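Local coordinates for mannitol dehydrogenase (Pseudomonas fluorescens, PDB 1LJ8), which binds NAD and probably oxidises mannitol at C2 in a reversible, NAD-dependent reaction, at residues 403-408 / 470-475; 413-418 / 436-441. All coordinates share one frame; numbering follows the deposited sequence.

Interaction 1. Residues 403-408 / 470-475; sequences AALVVA and ERCYGS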
loop_
_atom_site.group_PDB
_atom_site.type_symbol
_atom_site.label_atom_id
_atom_site.label_comp_id
_atom_site.label_asym_id
_atom_site.label_seq_id
_atom_site.Cartn_x
_atom_site.Cartn_y
_atom_site.Cartn_z
ATOM N N ALA A 403 -1.425 14.369 17.217
ATOM C CA ALA A 403 -2.171 13.678 16.144
ATOM C C ALA A 403 -3.024 14.670 15.367
ATOM O O ALA A 403 -3.218 14.543 14.144
ATOM C CB ALA A 403 -3.052 12.565 16.744
ATOM N N ALA A 404 -3.543 15.673 16.080
ATOM C CA ALA A 404 -4.346 16.710 15.420
ATOM C C ALA A 404 -3.491 17.470 14.426
ATOM O O ALA A 404 -3.993 17.901 13.392
ATOM C CB ALA A 404 -4.966 17.728 16.489
ATOM N N LEU A 405 -2.212 17.633 14.726
ATOM C CA LEU A 405 -1.320 18.375 13.819
ATOM C C LEU A 405 -1.212 17.645 12.481
ATOM O O LEU A 405 -1.086 18.301 11.451
ATOM C CB LEU A 405 0.093 18.563 14.454
ATOM C CG LEU A 405 1.117 19.301 13.563
ATOM C CD1 LEU A 405 0.602 20.758 13.296
ATOM C CD2 LEU A 405 2.503 19.338 14.256
ATOM N N VAL A 406 -1.252 16.305 12.483
ATOM C CA VAL A 406 -1.188 15.571 11.208
ATOM C C VAL A 406 -2.382 15.965 10.315
ATOM O O VAL A 406 -2.244 16.172 9.092
ATOM C CB VAL A 406 -1.232 14.037 11.425
ATOM C CG1 VAL A 406 -1.038 13.328 10.044
ATOM C CG2 VAL A 406 -0.152 13.590 12.420
ATOM N N VAL A 407 -3.573 16.025 10.923
ATOM C CA VAL A 407 -4.799 16.362 10.196
ATOM C C VAL A 407 -4.782 17.846 9.753
ATOM O O VAL A 407 -5.241 18.180 8.651
ATOM C CB VAL A 407 -6.073 16.061 11.072
ATOM C CG1 VAL A 407 -7.391 16.336 10.262
ATOM C CG2 VAL A 407 -6.059 14.596 11.499
ATOM N N ALA A 408 -4.308 18.732 10.638
ATOM C CA ALA A 408 -4.207 20.143 10.321
ATOM C C ALA A 408 -3.198 20.324 9.147
ATOM O O ALA A 408 -3.410 21.162 8.223
ATOM C CB ALA A 408 -3.712 20.920 11.584
ATOM N N GLU A 470 -7.904 23.159 15.253
ATOM C CA GLU A 470 -7.954 24.557 14.876
ATOM C C GLU A 470 -6.694 25.340 15.284
ATOM O O GLU A 470 -6.236 26.190 14.513
ATOM C CB GLU A 470 -9.227 25.203 15.457
ATOM C CG GLU A 470 -10.491 24.691 14.743
ATOM C CD GLU A 470 -11.766 25.320 15.255
ATOM O OE1 GLU A 470 -11.723 26.052 16.263
ATOM O OE2 GLU A 470 -12.823 25.069 14.646
ATOM N N ARG A 471 -6.162 25.069 16.481
ATOM C CA ARG A 471 -4.915 25.710 16.980
ATOM C C ARG A 471 -3.769 25.359 16.002
ATOM O O ARG A 471 -2.974 26.214 15.590
ATOM C CB ARG A 471 -4.471 25.122 18.346
ATOM C CG ARG A 471 -5.301 25.482 19.543
ATOM C CD ARG A 471 -4.556 25.120 20.807
ATOM N NE ARG A 471 -4.585 23.693 21.166
ATOM C CZ ARG A 471 -5.598 23.121 21.813
ATOM N NH1 ARG A 471 -6.659 23.829 22.153
ATOM N NH2 ARG A 471 -5.526 21.856 22.198
ATOM N N CYS A 472 -3.669 24.077 15.701
ATOM C CA CYS A 472 -2.616 23.586 14.801
ATOM C C CYS A 472 -2.700 24.200 13.428
ATOM O O CYS A 472 -1.680 24.661 12.877
ATOM C CB CYS A 472 -2.652 22.030 14.688
ATOM S SG CYS A 472 -2.049 21.199 16.209
ATOM N N TYR A 473 -3.893 24.198 12.849
ATOM C CA TYR A 473 -4.043 24.775 11.504
ATOM C C TYR A 473 -3.651 26.274 11.476
ATOM O O TYR A 473 -2.896 26.731 10.597
ATOM C CB TYR A 473 -5.467 24.586 11.044
ATOM C CG TYR A 473 -5.699 25.094 9.643
ATOM C CD1 TYR A 473 -5.422 24.294 8.545
ATOM C CD2 TYR A 473 -6.118 26.406 9.424
ATOM C CE1 TYR A 473 -5.554 24.800 7.235
ATOM C CE2 TYR A 473 -6.249 26.941 8.133
ATOM C CZ TYR A 473 -5.959 26.124 7.042
ATOM O OH TYR A 473 -6.043 26.620 5.750
ATOM N N GLY A 474 -4.176 27.046 12.437
ATOM C CA GLY A 474 -3.826 28.457 12.473
ATOM C C GLY A 474 -2.330 28.663 12.654
ATOM O O GLY A 474 -1.744 29.549 12.016
ATOM N N SER A 475 -1.704 27.854 13.500
ATOM C CA SER A 475 -0.282 28.030 13.734
ATOM C C SER A 475 0.499 27.679 12.449
ATOM O O SER A 475 1.415 28.399 12.033
ATOM C CB SER A 475 0.182 27.148 14.883
ATOM O OG SER A 475 1.557 27.376 15.136
#
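Two helices of the all-helical C-terminal domain, 401-413 and 463-488, pack obliquely here: the axes of the short segments 403-408 and 470-475 cross at -52° and come within 8.3 Å. So close an approach is possible because small residues face each other, with A404 and A408, one turn apart, on one side and C472 on the other. C472 is the bump. Its side chain points toward helix 401-413, into a hollow bounded by the backbone of A404, the side chain of L405 and the methyl of A408. With SG beside its own backbone N (chi1 -72°), the sulfur lies alongside the root of L405, 3.8 Å from L405 CB, while L405 CD1 reaches across to C472 CB at 3.8 Å. L405 can do so because its CG stands anti to the backbone N. In return, A408 CB enters the shallow gap between C472 and Y473 and lies 3.5 Å from Y473 N. The Y473 ring, its CG anti to the backbone N (chi1 -177°), passes A408, whose carbonyl O lies at the ring edge near its plane. Tightest of all is A408 CB against C472 CB, at 3.5 Å closer than usual carbon-carbon contact.

Interaction 2. Residues 413-418 / 436-441; sequences YLKGVD and GLVSDD
The loop after helix 401-413 and the segment that follows helix 431-437 are joined here by one lysine and a small apolar patch. The polar part belongs to K415. Its amino group gives a short hydrogen bond, NZ to V438 O at 2.7 Å, and the C=O...N angle of 175° places the donor almost along the carbonyl axis. A second interaction is looser: K415 NZ and D441 OD2, 3.4 Å apart, form a salt bridge whose hydrogen bond is weak. The lysine chain leaves with CG beside its backbone N and extends through chi2, then bends at chi3 (97°) and chi4 (74°), which turns NZ back to the 436-441 segment and lays the side chain at about a right angle to that of D441. The carboxylate is also held from outside, OD2 by the hydroxyl of Y473 and OD1 by a salt bridge with R477; these two partners would be expected to stabilise its negative charge.

The apolar part centres on V438 CG2, which occupies the crowded position between backbone N and carbonyl carbon. It meets L414 CB at 3.9 Å and K415 CG at the same distance, so the lysine packs with its stem and bonds with its tip.

Local hydrogen bonds shape both backbones. G416 N binds Y413 O at 3.0 Å, closing a type I turn, and G416 leaves the helical region with a positive phi. In the other segment, G436 O accepts both the backbone N and the OG of S439, the latter at 3.1 Å.

Within the C-terminal domain, the contact thus ties the loop after helix 401-413 to the segment that follows helix 431-437; I444 of helix 444-448 also touches V438.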
loop_
_atom_site.group_PDB
_atom_site.type_symbol
_atom_site.label_atom_id
_atom_site.label_comp_id
_atom_site.label_asym_id
_atom_site.label_seq_id
_atom_site.Cartn_x
_atom_site.Cartn_y
_atom_site.Cartn_z
ATOM N N TYR A 413 -2.028 21.571 3.587
ATOM C CA TYR A 413 -1.369 20.988 2.407
ATOM C C TYR A 413 -2.342 20.942 1.211
ATOM O O TYR A 413 -1.930 21.146 0.054
ATOM C CB TYR A 413 -0.899 19.586 2.784
ATOM C CG TYR A 413 -0.773 18.643 1.615
ATOM C CD1 TYR A 413 0.443 18.510 0.934
ATOM C CD2 TYR A 413 -1.853 17.844 1.218
ATOM C CE1 TYR A 413 0.577 17.604 -0.102
ATOM C CE2 TYR A 413 -1.720 16.903 0.156
ATOM C CZ TYR A 413 -0.505 16.801 -0.483
ATOM O OH TYR A 413 -0.335 15.889 -1.521
ATOM N N LEU A 414 -3.624 20.674 1.472
ATOM C CA LEU A 414 -4.622 20.606 0.387
ATOM C C LEU A 414 -4.797 21.928 -0.383
ATOM O O LEU A 414 -5.393 21.949 -1.472
ATOM C CB LEU A 414 -5.982 20.173 0.927
ATOM C CG LEU A 414 -6.015 18.688 1.328
ATOM C CD1 LEU A 414 -7.265 18.379 2.175
ATOM C CD2 LEU A 414 -5.976 17.805 0.059
ATOM N N LYS A 415 -4.310 23.035 0.171
ATOM C CA LYS A 415 -4.452 24.295 -0.561
ATOM C C LYS A 415 -3.481 24.345 -1.748
ATOM O O LYS A 415 -3.597 25.230 -2.611
ATOM C CB LYS A 415 -4.274 25.498 0.384
ATOM C CG LYS A 415 -5.424 25.600 1.403
ATOM C CD LYS A 415 -5.297 26.816 2.347
ATOM C CE LYS A 415 -6.129 28.000 1.880
ATOM N NZ LYS A 415 -7.592 27.766 2.119
ATOM N N GLY A 416 -2.520 23.416 -1.793
ATOM C CA GLY A 416 -1.642 23.340 -2.973
ATOM C C GLY A 416 -0.435 24.257 -3.156
ATOM O O GLY A 416 0.026 24.414 -4.306
ATOM N N VAL A 417 0.093 24.839 -2.082
ATOM C CA VAL A 417 1.270 25.709 -2.187
ATOM C C VAL A 417 2.093 25.528 -0.922
ATOM O O VAL A 417 1.540 25.546 0.188
ATOM C CB VAL A 417 0.924 27.232 -2.308
ATOM C CG1 VAL A 417 2.212 28.015 -2.651
ATOM C CG2 VAL A 417 -0.087 27.459 -3.390
ATOM N N ASP A 418 3.399 25.319 -1.063
ATOM C CA ASP A 418 4.216 25.115 0.128
ATOM C C ASP A 418 4.820 26.402 0.655
ATOM O O ASP A 418 4.546 27.487 0.123
ATOM C CB ASP A 418 5.286 23.998 -0.091
ATOM C CG ASP A 418 6.409 24.389 -1.055
ATOM O OD1 ASP A 418 6.644 25.595 -1.268
ATOM O OD2 ASP A 418 7.069 23.456 -1.573
ATOM N N GLY A 436 -11.998 21.211 -2.069
ATOM C CA GLY A 436 -13.217 21.970 -1.837
ATOM C C GLY A 436 -13.460 22.232 -0.354
ATOM O O GLY A 436 -13.872 23.324 0.026
ATOM N N LEU A 437 -13.175 21.234 0.490
ATOM C CA LEU A 437 -13.381 21.330 1.935
ATOM C C LEU A 437 -12.519 22.413 2.596
ATOM O O LEU A 437 -12.825 22.846 3.717
ATOM C CB LEU A 437 -13.035 19.987 2.603
ATOM C CG LEU A 437 -13.698 18.717 2.056
ATOM C CD1 LEU A 437 -12.975 17.460 2.556
ATOM C CD2 LEU A 437 -15.171 18.722 2.486
ATOM N N VAL A 438 -11.431 22.821 1.947
ATOM C CA VAL A 438 -10.573 23.836 2.557
ATOM C C VAL A 438 -10.554 25.188 1.837
ATOM O O VAL A 438 -9.634 25.974 2.003
ATOM C CB VAL A 438 -9.117 23.307 2.719
ATOM C CG1 VAL A 438 -9.135 22.011 3.490
ATOM C CG2 VAL A 438 -8.455 23.094 1.352
ATOM N N SER A 439 -11.601 25.466 1.072
ATOM C CA SER A 439 -11.688 26.726 0.342
ATOM C C SER A 439 -11.948 27.945 1.265
ATOM O O SER A 439 -11.626 29.087 0.916
ATOM C CB SER A 439 -12.776 26.607 -0.724
ATOM O OG SER A 439 -14.043 26.457 -0.127
ATOM N N ASP A 440 -12.484 27.699 2.452
ATOM C CA ASP A 440 -12.773 28.775 3.408
ATOM C C ASP A 440 -12.130 28.409 4.751
ATOM O O ASP A 440 -12.604 27.475 5.413
ATOM C CB ASP A 440 -14.286 28.876 3.579
ATOM C CG ASP A 440 -14.722 30.122 4.338
ATOM O OD1 ASP A 440 -14.196 30.412 5.444
ATOM O OD2 ASP A 440 -15.627 30.799 3.819
ATOM N N ASP A 441 -11.082 29.134 5.155
ATOM C CA ASP A 441 -10.377 28.836 6.412
ATOM C C ASP A 441 -11.315 28.739 7.599
ATOM O O ASP A 441 -11.169 27.855 8.453
ATOM C CB ASP A 441 -9.338 29.910 6.771
ATOM C CG ASP A 441 -7.936 29.615 6.236
ATOM O OD1 ASP A 441 -7.020 30.334 6.669
ATOM O OD2 ASP A 441 -7.730 28.706 5.401
#

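Both contacts belong to the C-terminal domain, on the same side of the chain's centre and away from the annotated NAD sites; their centres are about 13 Å apart. Helix 401-413 supplies 403-408 to interaction 1 and runs straight into 413-418 of interaction 2. Helix 431-437 follows and leads into 436-441, and 470-475 on helix 463-488 comes last, so the two segments of interaction 2 fall between those of interaction 1. The contacts also touch directly: Y473 OH lies 2.7 Å from D441 OD2, a probable hydrogen bond, and packs on K415 CD. Y473 therefore couples the buried helix crossing to the partly exposed lysine contact.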